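PDB 3KH5: protein MJ1225 from Methanocaldococcus jannaschii, which is of unknown function but binds AMP and ADP through its CBS domains and is a putative archaeal homologue of the gamma subunit of AMPK. Local coordinates for residues I14-P19 with P39-G44; N46-I51 with N125-L130; V94-E99 with G117-N122. One frame throughout, in Å; residues are numbered along the deposited sequence.

Contact 1: I14-P19 with P39-G44; sequences IVTVYP and PVVNAG. With ADP (adenosine-5'-diphosphate), chain B.
The ring of Tyr18 meets Val41 at its edge, where Val41 O lies near the ring plane, 3.3 Å from Tyr18 CD1. Ala43 comes in obliquely: its CB is 3.7 Å from Tyr18 CD1, and its CA stands equally near CE1, which also touches the CG2 of Val41. The first torsion, with CG anti to the carbonyl carbon (chi1 -48°), sets CG on the side of Val41 O. An alanine here would remove the whole ring and would probably leave the methyl of Ala43 and the CG2 of Val41 without this aromatic neighbour. The Pro19 ring turns its CD to the same carbonyl, 3.2 Å from Val41 O, and its CD and CG rest on Val40 CG1. At the other end the Pro39 ring is touched atom by atom: CG by the CG2 of Ile14, CD by Val15 O, and CB by the CG2 of Thr16, whose side chain crosses it at about a right angle. Between the prolines the backbones join. Val17 N donates to Pro39 O over 3.1 Å, nearly straight at 162°, and Val17 O accepts from Val41 N at 3.0 Å, so Val17 grips the residues before and after Val40. This is the bonding pattern of a parallel bridge, but it occurs once, in keeping with end-to-end directions 68° apart. The CG2 methyls of Val17 and Val40 pack beside it. Two residues earlier in the chain, Val15 holds the flat adenine of ADP with its backbone: Val15 N donates to N1 at 3.1 Å, while N6 donates to Val15 O. Such recognition of an adenine by main-chain groups, beside the strand that follows helix 23-33, is characteristic of the nucleotide site of a CBS domain.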
loop_
_atom_site.group_PDB
_atom_site.type_symbol
_atom_site.label_atom_id
_atom_site.label_comp_id
_atom_site.label_asym_id
_atom_site.label_seq_id
_atom_site.Cartn_x
_atom_site.Cartn_y
_atom_site.Cartn_z
ATOM N N ILE A 14 2.581 5.448 17.193
ATOM C CA ILE A 14 2.270 4.555 16.094
ATOM C C ILE A 14 0.915 3.917 16.342
ATOM O O ILE A 14 0.661 3.362 17.414
ATOM C CB ILE A 14 3.382 3.506 15.864
ATOM C CG1 ILE A 14 4.729 4.201 15.607
ATOM C CG2 ILE A 14 3.026 2.561 14.710
ATOM C CD1 ILE A 14 4.686 5.353 14.578
ATOM N N VAL A 15 0.040 4.037 15.348
ATOM C CA VAL A 15 -1.279 3.412 15.380
ATOM C C VAL A 15 -1.131 1.901 15.173
ATOM O O VAL A 15 -0.564 1.454 14.173
ATOM C CB VAL A 15 -2.231 4.034 14.322
ATOM C CG1 VAL A 15 -3.530 3.256 14.234
ATOM C CG2 VAL A 15 -2.516 5.495 14.652
ATOM N N THR A 16 -1.634 1.128 16.131
ATOM C CA THR A 16 -1.498 -0.325 16.108
ATOM C C THR A 16 -2.829 -1.024 16.353
ATOM O O THR A 16 -3.807 -0.400 16.780
ATOM C CB THR A 16 -0.506 -0.819 17.188
ATOM O OG1 THR A 16 -0.989 -0.453 18.486
ATOM C CG2 THR A 16 0.878 -0.225 16.983
ATOM N N VAL A 17 -2.850 -2.324 16.067
ATOM C CA VAL A 17 -3.913 -3.222 16.532
ATOM C C VAL A 17 -3.308 -4.423 17.289
ATOM O O VAL A 17 -2.084 -4.576 17.348
ATOM C CB VAL A 17 -4.844 -3.696 15.373
ATOM C CG1 VAL A 17 -5.525 -2.507 14.699
ATOM C CG2 VAL A 17 -4.080 -4.538 14.351
ATOM N N TYR A 18 -4.172 -5.258 17.872
ATOM C CA TYR A 18 -3.754 -6.465 18.602
ATOM C C TYR A 18 -4.125 -7.714 17.821
ATOM O O TYR A 18 -4.970 -7.644 16.929
ATOM C CB TYR A 18 -4.404 -6.503 19.987
ATOM C CG TYR A 18 -4.260 -5.195 20.700
ATOM C CD1 TYR A 18 -3.031 -4.803 21.228
ATOM C CD2 TYR A 18 -5.336 -4.320 20.808
ATOM C CE1 TYR A 18 -2.884 -3.578 21.869
ATOM C CE2 TYR A 18 -5.204 -3.096 21.447
ATOM C CZ TYR A 18 -3.976 -2.731 21.976
ATOM O OH TYR A 18 -3.842 -1.517 22.609
ATOM N N PRO A 19 -3.501 -8.870 18.150
ATOM C CA PRO A 19 -3.818 -10.099 17.419
ATOM C C PRO A 19 -5.294 -10.472 17.501
ATOM O O PRO A 19 -5.827 -11.076 16.566
ATOM C CB PRO A 19 -2.975 -11.166 18.134
ATOM C CG PRO A 19 -1.858 -10.413 18.742
ATOM C CD PRO A 19 -2.421 -9.084 19.133
ATOM N N PRO A 39 1.069 -2.121 12.393
ATOM C CA PRO A 39 1.740 -3.123 13.222
ATOM C C PRO A 39 0.757 -3.793 14.167
ATOM O O PRO A 39 -0.141 -3.140 14.711
ATOM C CB PRO A 39 2.755 -2.301 14.026
ATOM C CG PRO A 39 3.025 -1.118 13.186
ATOM C CD PRO A 39 1.713 -0.798 12.525
ATOM N N VAL A 40 0.922 -5.100 14.322
ATOM C CA VAL A 40 0.147 -5.867 15.272
ATOM C C VAL A 40 1.076 -6.145 16.454
ATOM O O VAL A 40 2.179 -6.680 16.288
ATOM C CB VAL A 40 -0.434 -7.154 14.639
ATOM C CG1 VAL A 40 -1.354 -7.864 15.618
ATOM C CG2 VAL A 40 -1.204 -6.820 13.358
ATOM N N VAL A 41 0.639 -5.731 17.639
ATOM C CA VAL A 41 1.453 -5.829 18.850
ATOM C C VAL A 41 0.706 -6.562 19.973
ATOM O O VAL A 41 -0.527 -6.586 19.985
ATOM C CB VAL A 41 1.901 -4.424 19.353
ATOM C CG1 VAL A 41 2.775 -3.709 18.325
ATOM C CG2 VAL A 41 0.703 -3.560 19.778
ATOM N N ASN A 42 1.442 -7.155 20.912
ATOM C CA ASN A 42 0.828 -7.664 22.146
ATOM C C ASN A 42 0.355 -6.508 23.029
ATOM O O ASN A 42 0.993 -5.451 23.054
ATOM C CB ASN A 42 1.813 -8.519 22.938
ATOM C CG ASN A 42 2.256 -9.756 22.191
ATOM O OD1 ASN A 42 3.423 -10.144 22.253
ATOM N ND2 ASN A 42 1.330 -10.387 21.478
ATOM N N ALA A 43 -0.734 -6.721 23.777
ATOM C CA ALA A 43 -1.378 -5.613 24.530
ATOM C C ALA A 43 -0.767 -5.037 25.847
ATOM O O ALA A 43 -0.851 -3.822 26.047
ATOM C CB ALA A 43 -2.874 -5.936 24.747
ATOM N N GLY A 44 -0.133 -5.811 26.727
ATOM C CA GLY A 44 0.683 -6.967 26.446
ATOM C C GLY A 44 2.025 -6.377 26.857
ATOM O O GLY A 44 2.102 -5.589 27.824
HETATM P PB ADP B . 1.609 3.343 4.235
HETATM O O1B ADP B . 0.524 3.929 5.056
HETATM O O2B ADP B . 1.239 3.362 2.654
HETATM O O3B ADP B . 1.871 1.797 4.554
HETATM P PA ADP B . 3.250 5.470 3.558
HETATM O O1A ADP B . 2.042 6.163 3.005
HETATM O O2A ADP B . 4.563 6.349 4.003
HETATM O O3A ADP B . 3.023 4.091 4.410
HETATM O "O5'" ADP B . 2.771 6.030 5.035
HETATM C "C5'" ADP B . 1.903 7.183 5.278
HETATM C "C4'" ADP B . 2.532 8.212 6.267
HETATM O "O4'" ADP B . 2.044 8.098 7.642
HETATM C "C3'" ADP B . 4.047 7.990 6.303
HETATM O "O3'" ADP B . 4.738 9.248 6.166
HETATM C "C2'" ADP B . 4.344 7.344 7.653
HETATM O "O2'" ADP B . 5.389 8.102 8.266
HETATM C "C1'" ADP B . 3.056 7.462 8.489
HETATM N N9 ADP B . 2.461 6.170 9.023
HETATM C C8 ADP B . 2.243 5.046 8.332
HETATM N N7 ADP B . 1.695 4.126 9.130
HETATM C C5 ADP B . 1.553 4.662 10.339
HETATM C C6 ADP B . 1.052 4.196 11.556
HETATM N N6 ADP B . 0.579 2.956 11.667
HETATM N N1 ADP B . 1.053 5.021 12.621
HETATM C C2 ADP B . 1.526 6.259 12.524
HETATM N N3 ADP B . 2.009 6.729 11.379
HETATM C C4 ADP B . 2.041 5.960 10.273
#

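Contact 2: N46-I51 with N125-L130; sequences NKVVGI and NQLISL. With ADP (adenosine-5'-diphosphate), chain D.
Two backbone hydrogen bonds of similar length tie Asn46-Val48 to Asn125-Leu127: Leu127 N donates to Asn46 O over 2.9 Å, and Val48 N to Asn125 O over 3.0 Å. Both are nearly straight at the hydrogen, 166° and 164° respectively. Each acceptor also receives a CA-H contact, with Gln126 CA 3.4 Å from Asn46 O and Lys47 CA 3.3 Å from Asn125 O. The backbones of Lys47 and Gln126 are consequently drawn together, their CA atoms only 4.0 Å apart. A third, weak bond comes from a side chain: Asn125 ND2 lies 2.7 Å from Val48 O, but its N-H is bent to 122°. The CG of Asn125 stands anti to its own backbone N, which sends the amide group away from that N. Asn46 and Asn125 share nearly the same positive-phi backbone, and both precede a strand, 48-53 in the first CBS repeat and 127-132 in the second. The single bridge, Lys47 with Gln126, appears to pair equivalent places of the two repeats, consistent with the tandem association of CBS domains known as a Bateman module. Both strands continue into a classic beta bulge, Val49 and Gly50 facing Val40, and Ile128 and Ser129 facing Ile120. Outward from the polar centre, Val48 CG2 and Leu127 CD1 meet at 3.8 Å, while the CG atoms of Lys47 and Gln126 come together; the Gln126 amide continues to Asn45 O through NE2. Farther along, the two strands diverge toward separate nucleotides: Ile51 lays its CG2 3.7 Å from C4 of one ADP, and Leu130 lines the pocket of another.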
loop_
_atom_site.group_PDB
_atom_site.type_symbol
_atom_site.label_atom_id
_atom_site.label_comp_id
_atom_site.label_asym_id
_atom_site.label_seq_id
_atom_site.Cartn_x
_atom_site.Cartn_y
_atom_site.Cartn_z
ATOM N N ASN A 46 3.852 -4.908 24.223
ATOM C CA ASN A 46 4.077 -4.064 23.039
ATOM C C ASN A 46 5.042 -4.661 22.007
ATOM O O ASN A 46 5.582 -3.936 21.168
ATOM C CB ASN A 46 4.523 -2.644 23.443
ATOM C CG ASN A 46 3.877 -1.567 22.582
ATOM O OD1 ASN A 46 2.715 -1.687 22.184
ATOM N ND2 ASN A 46 4.619 -0.498 22.306
ATOM N N LYS A 47 5.252 -5.972 22.061
ATOM C CA LYS A 47 6.113 -6.633 21.087
ATOM C C LYS A 47 5.411 -6.768 19.744
ATOM O O LYS A 47 4.230 -7.116 19.687
ATOM C CB LYS A 47 6.556 -8.008 21.588
ATOM C CG LYS A 47 7.593 -7.948 22.694
ATOM C CD LYS A 47 7.868 -9.317 23.294
ATOM C CE LYS A 47 8.755 -9.191 24.527
ATOM N NZ LYS A 47 9.009 -10.503 25.183
ATOM N N VAL A 48 6.148 -6.486 18.673
ATOM C CA VAL A 48 5.640 -6.638 17.310
ATOM C C VAL A 48 5.511 -8.119 16.977
ATOM O O VAL A 48 6.504 -8.851 16.958
ATOM C CB VAL A 48 6.553 -5.943 16.266
ATOM C CG1 VAL A 48 6.035 -6.178 14.845
ATOM C CG2 VAL A 48 6.653 -4.453 16.551
ATOM N N VAL A 49 4.280 -8.557 16.734
ATOM C CA VAL A 49 4.020 -9.952 16.397
ATOM C C VAL A 49 3.433 -10.100 14.997
ATOM O O VAL A 49 3.234 -11.218 14.521
ATOM C CB VAL A 49 3.107 -10.661 17.444
ATOM C CG1 VAL A 49 3.759 -10.671 18.828
ATOM C CG2 VAL A 49 1.714 -10.024 17.491
ATOM N N GLY A 50 3.157 -8.982 14.335
ATOM C CA GLY A 50 2.579 -9.030 12.992
ATOM C C GLY A 50 2.440 -7.654 12.379
ATOM O O GLY A 50 2.795 -6.652 13.001
ATOM N N ILE A 51 1.935 -7.613 11.148
ATOM C CA ILE A 51 1.639 -6.365 10.449
ATOM C C ILE A 51 0.504 -6.627 9.454
ATOM O O ILE A 51 0.413 -7.716 8.882
ATOM C CB ILE A 51 2.905 -5.774 9.758
ATOM C CG1 ILE A 51 2.655 -4.342 9.261
ATOM C CG2 ILE A 51 3.423 -6.698 8.643
ATOM C CD1 ILE A 51 3.926 -3.520 9.065
ATOM N N ASN A 125 12.176 -6.512 20.954
ATOM C CA ASN A 125 11.206 -6.506 19.847
ATOM C C ASN A 125 9.949 -5.674 20.150
ATOM O O ASN A 125 8.911 -5.827 19.498
ATOM C CB ASN A 125 10.844 -7.940 19.417
ATOM C CG ASN A 125 10.194 -8.000 18.043
ATOM O OD1 ASN A 125 10.728 -7.478 17.062
ATOM N ND2 ASN A 125 9.039 -8.653 17.966
ATOM N N GLN A 126 10.061 -4.788 21.141
ATOM C CA GLN A 126 8.985 -3.867 21.501
ATOM C C GLN A 126 8.942 -2.736 20.484
ATOM O O GLN A 126 9.989 -2.255 20.046
ATOM C CB GLN A 126 9.203 -3.297 22.909
ATOM C CG GLN A 126 9.017 -4.292 24.055
ATOM C CD GLN A 126 9.257 -3.665 25.424
ATOM O OE1 GLN A 126 10.361 -3.218 25.733
ATOM N NE2 GLN A 126 8.215 -3.635 26.254
ATOM N N LEU A 127 7.738 -2.315 20.110
ATOM C CA LEU A 127 7.585 -1.250 19.126
ATOM C C LEU A 127 8.083 0.085 19.673
ATOM O O LEU A 127 7.659 0.524 20.745
ATOM C CB LEU A 127 6.129 -1.128 18.669
ATOM C CG LEU A 127 5.870 -0.126 17.539
ATOM C CD1 LEU A 127 6.447 -0.623 16.218
ATOM C CD2 LEU A 127 4.387 0.142 17.400
ATOM N N ILE A 128 8.987 0.715 18.928
ATOM C CA ILE A 128 9.541 2.018 19.284
ATOM C C ILE A 128 8.953 3.094 18.373
ATOM O O ILE A 128 8.429 4.106 18.847
ATOM C CB ILE A 128 11.102 2.006 19.210
ATOM C CG1 ILE A 128 11.708 1.174 20.358
ATOM C CG2 ILE A 128 11.680 3.429 19.213
ATOM C CD1 ILE A 128 11.092 1.438 21.751
ATOM N N SER A 129 9.040 2.852 17.067
ATOM C CA SER A 129 8.529 3.765 16.052
ATOM C C SER A 129 8.270 3.001 14.753
ATOM O O SER A 129 8.070 1.785 14.768
ATOM C CB SER A 129 9.527 4.905 15.814
ATOM O OG SER A 129 8.928 5.953 15.069
ATOM N N LEU A 130 8.280 3.728 13.637
ATOM C CA LEU A 130 8.109 3.165 12.303
ATOM C C LEU A 130 8.683 4.146 11.289
ATOM O O LEU A 130 8.530 5.361 11.433
ATOM C CB LEU A 130 6.630 2.911 11.997
ATOM C CG LEU A 130 6.300 2.284 10.637
ATOM C CD1 LEU A 130 5.828 0.847 10.811
ATOM C CD2 LEU A 130 5.217 3.101 9.962
HETATM P PB ADP D . 4.576 -2.288 1.021
HETATM O O1B ADP D . 5.237 -2.575 -0.284
HETATM O O2B ADP D . 3.803 -0.856 0.996
HETATM O O3B ADP D . 5.596 -2.210 2.275
HETATM P PA ADP D . 2.103 -3.219 0.833
HETATM O O1A ADP D . 1.687 -3.820 -0.454
HETATM O O2A ADP D . 0.913 -2.931 1.909
HETATM O O3A ADP D . 3.544 -3.401 1.466
HETATM O "O5'" ADP D . 1.964 -4.741 1.456
HETATM C "C5'" ADP D . 2.334 -5.970 0.756
HETATM C "C4'" ADP D . 2.524 -7.171 1.735
HETATM O "O4'" ADP D . 3.771 -6.953 2.469
HETATM C "C3'" ADP D . 1.410 -7.351 2.789
HETATM O "O3'" ADP D . 1.151 -8.751 2.954
HETATM C "C2'" ADP D . 2.026 -6.748 4.055
HETATM O "O2'" ADP D . 1.500 -7.343 5.253
HETATM C "C1'" ADP D . 3.497 -7.109 3.883
HETATM N N9 ADP D . 4.374 -6.178 4.652
HETATM C C8 ADP D . 4.375 -4.839 4.667
HETATM N N7 ADP D . 5.334 -4.407 5.496
HETATM C C5 ADP D . 5.939 -5.475 6.004
HETATM C C6 ADP D . 6.984 -5.670 6.899
HETATM N N6 ADP D . 7.611 -4.636 7.452
HETATM N N1 ADP D . 7.350 -6.929 7.197
HETATM C C2 ADP D . 6.739 -7.978 6.658
HETATM N N3 ADP D . 5.740 -7.825 5.802
HETATM C C4 ADP D . 5.328 -6.593 5.465
#

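Contact 3: V94-E99 with G117-N122; sequences VITLKE and GAPIVN. With ADP (adenosine-5'-diphosphate), chain D.
Leu97 O is gripped by two neighbouring residues of the facing strand: Val121 N donates to it over 2.7 Å, and Ile120 CA brings a CA-H contact, the carbon 3.2 Å from the oxygen. The return bond runs from Leu97 N to Pro119 O at 2.9 Å, with 168° at the hydrogen. A third link, Glu99 N to Val121 O, is weak, its angle being 118°. These bonds put Leu97 beside Ile120 and Lys98 beside Val121 as parallel pairs, the strand pairing of a beta-alpha-beta crossover in which helix 103-112 connects strands 97-98 and 117-121. Ahead of strand 97-98 and at the start of strand 117-121, backbone groups hold the adenine of ADP: N6 donates to Ile95 O at 2.9 Å and to Gly117 O at 3.1 Å, while Ile95 N donates to N1. Ile95 O also lies against the CB of Ala118 and the CD of Pro119, and the neighbouring CG1 of Val94 reaches both the adenine N1 and Pro119 CG. Thr96 crosses Pro119 and Val121 at about a right angle; its OG1, between backbone N and carbonyl carbon (chi1 72°), meets the CG2 of Val121, and its CB sits 3.3 Å from Pro119 O. On the sheet face of Leu97 and Ile120, helix 103-112 packs against Leu97. At the C-terminal ends of the two segments Glu99 and Asn122 lie side by side, OE2 3.1 Å from Asn122 CB, while Asn122 OD1 accepts from Glu124 N and Gln126 N.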
loop_
_atom_site.group_PDB
_atom_site.type_symbol
_atom_site.label_atom_id
_atom_site.label_comp_id
_atom_site.label_asym_id
_atom_site.label_seq_id
_atom_site.Cartn_x
_atom_site.Cartn_y
_atom_site.Cartn_z
ATOM N N VAL A 94 7.729 -10.339 10.733
ATOM C CA VAL A 94 7.757 -8.959 10.261
ATOM C C VAL A 94 9.191 -8.527 9.961
ATOM O O VAL A 94 10.119 -8.888 10.682
ATOM C CB VAL A 94 7.093 -8.012 11.303
ATOM C CG1 VAL A 94 7.060 -6.565 10.815
ATOM C CG2 VAL A 94 5.688 -8.490 11.636
ATOM N N ILE A 95 9.372 -7.775 8.882
ATOM C CA ILE A 95 10.644 -7.118 8.636
ATOM C C ILE A 95 10.702 -5.843 9.478
ATOM O O ILE A 95 9.935 -4.898 9.245
ATOM C CB ILE A 95 10.839 -6.797 7.143
ATOM C CG1 ILE A 95 10.970 -8.097 6.344
ATOM C CG2 ILE A 95 12.074 -5.916 6.937
ATOM C CD1 ILE A 95 10.908 -7.908 4.847
ATOM N N THR A 96 11.603 -5.825 10.460
ATOM C CA THR A 96 11.785 -4.662 11.336
ATOM C C THR A 96 13.211 -4.092 11.287
ATOM O O THR A 96 14.127 -4.725 10.746
ATOM C CB THR A 96 11.422 -4.972 12.824
ATOM O OG1 THR A 96 12.420 -5.822 13.406
ATOM C CG2 THR A 96 10.046 -5.625 12.956
ATOM N N LEU A 97 13.380 -2.896 11.859
ATOM C CA LEU A 97 14.704 -2.305 12.115
ATOM C C LEU A 97 14.953 -2.091 13.617
ATOM O O LEU A 97 14.026 -1.783 14.374
ATOM C CB LEU A 97 14.880 -0.984 11.350
ATOM C CG LEU A 97 14.712 -0.967 9.824
ATOM C CD1 LEU A 97 14.464 0.442 9.331
ATOM C CD2 LEU A 97 15.888 -1.605 9.078
ATOM N N LYS A 98 16.208 -2.273 14.032
ATOM C CA LYS A 98 16.641 -2.046 15.418
ATOM C C LYS A 98 16.696 -0.548 15.692
ATOM O O LYS A 98 16.918 0.232 14.764
ATOM C CB LYS A 98 18.018 -2.680 15.659
ATOM C CG LYS A 98 18.046 -4.205 15.562
ATOM C CD LYS A 98 17.296 -4.845 16.725
ATOM C CE LYS A 98 16.889 -6.276 16.411
ATOM N NZ LYS A 98 15.879 -6.785 17.406
ATOM N N GLU A 99 16.497 -0.136 16.946
ATOM C CA GLU A 99 16.451 1.309 17.253
ATOM C C GLU A 99 17.766 2.060 16.982
ATOM O O GLU A 99 17.786 3.298 16.932
ATOM C CB GLU A 99 15.875 1.621 18.657
ATOM C CG GLU A 99 16.464 0.838 19.839
ATOM C CD GLU A 99 15.864 1.251 21.190
ATOM O OE1 GLU A 99 15.173 2.296 21.262
ATOM O OE2 GLU A 99 16.095 0.530 22.186
ATOM N N GLY A 117 7.671 0.088 4.358
ATOM C CA GLY A 117 7.609 0.606 5.727
ATOM C C GLY A 117 8.016 -0.492 6.685
ATOM O O GLY A 117 7.720 -1.666 6.450
ATOM N N ALA A 118 8.704 -0.120 7.760
ATOM C CA ALA A 118 9.211 -1.098 8.724
ATOM C C ALA A 118 9.109 -0.595 10.160
ATOM O O ALA A 118 9.557 0.517 10.454
ATOM C CB ALA A 118 10.658 -1.470 8.393
ATOM N N PRO A 119 8.523 -1.410 11.060
ATOM C CA PRO A 119 8.536 -1.079 12.480
ATOM C C PRO A 119 9.971 -0.959 12.991
ATOM O O PRO A 119 10.847 -1.724 12.574
ATOM C CB PRO A 119 7.842 -2.284 13.126
ATOM C CG PRO A 119 6.988 -2.849 12.049
ATOM C CD PRO A 119 7.806 -2.675 10.806
ATOM N N ILE A 120 10.213 0.019 13.853
ATOM C CA ILE A 120 11.500 0.134 14.526
ATOM C C ILE A 120 11.303 -0.429 15.922
ATOM O O ILE A 120 10.393 -0.011 16.644
ATOM C CB ILE A 120 12.001 1.591 14.574
ATOM C CG1 ILE A 120 12.292 2.091 13.155
ATOM C CG2 ILE A 120 13.267 1.705 15.425
ATOM C CD1 ILE A 120 12.070 3.584 12.973
ATOM N N VAL A 121 12.136 -1.400 16.287
ATOM C CA VAL A 121 11.984 -2.100 17.560
ATOM C C VAL A 121 13.235 -2.011 18.423
ATOM O O VAL A 121 14.338 -1.766 17.923
ATOM C CB VAL A 121 11.603 -3.603 17.373
ATOM C CG1 VAL A 121 10.327 -3.750 16.553
ATOM C CG2 VAL A 121 12.752 -4.401 16.743
ATOM N N ASN A 122 13.060 -2.213 19.727
ATOM C CA ASN A 122 14.207 -2.308 20.616
ATOM C C ASN A 122 14.705 -3.745 20.698
ATOM O O ASN A 122 14.301 -4.593 19.896
ATOM C CB ASN A 122 13.904 -1.708 22.001
ATOM C CG ASN A 122 12.816 -2.453 22.757
ATOM O OD1 ASN A 122 12.461 -3.587 22.427
ATOM N ND2 ASN A 122 12.285 -1.815 23.793
HETATM P PB ADP D . 4.576 -2.288 1.021
HETATM O O1B ADP D . 5.237 -2.575 -0.284
HETATM O O2B ADP D . 3.803 -0.856 0.996
HETATM O O3B ADP D . 5.596 -2.210 2.275
HETATM P PA ADP D . 2.103 -3.219 0.833
HETATM O O1A ADP D . 1.687 -3.820 -0.454
HETATM O O2A ADP D . 0.913 -2.931 1.909
HETATM O O3A ADP D . 3.544 -3.401 1.466
HETATM O "O5'" ADP D . 1.964 -4.741 1.456
HETATM C "C5'" ADP D . 2.334 -5.970 0.756
HETATM C "C4'" ADP D . 2.524 -7.171 1.735
HETATM O "O4'" ADP D . 3.771 -6.953 2.469
HETATM C "C3'" ADP D . 1.410 -7.351 2.789
HETATM O "O3'" ADP D . 1.151 -8.751 2.954
HETATM C "C2'" ADP D . 2.026 -6.748 4.055
HETATM O "O2'" ADP D . 1.500 -7.343 5.253
HETATM C "C1'" ADP D . 3.497 -7.109 3.883
HETATM N N9 ADP D . 4.374 -6.178 4.652
HETATM C C8 ADP D . 4.375 -4.839 4.667
HETATM N N7 ADP D . 5.334 -4.407 5.496
HETATM C C5 ADP D . 5.939 -5.475 6.004
HETATM C C6 ADP D . 6.984 -5.670 6.899
HETATM N N6 ADP D . 7.611 -4.636 7.452
HETATM N N1 ADP D . 7.350 -6.929 7.197
HETATM C C2 ADP D . 6.739 -7.978 6.658
HETATM N N3 ADP D . 5.740 -7.825 5.802
HETATM C C4 ADP D . 5.328 -6.593 5.465
#

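In the fold
Contact 1 comes first along the chain, within the first CBS repeat; contact 3 belongs to the second, and contact 2 bridges the two, its segments falling before and after those of contact 3. The centres follow this logic: contact 2 lies 7 Å from each of the others, which are 14 Å apart, and all three sit on one side of the chain's centre. Strand 48-53 pairs with 37-41 of contact 1, and strand 127-132 with 117-121 of contact 3, so contact 2 links two separate sheets. Contacts 2 and 3 touch one ADP and contact 1 holds the other, whose pocket contact 2 also lines through Leu130, which suggests that pairing the repeats helps bring two nucleotide pockets together.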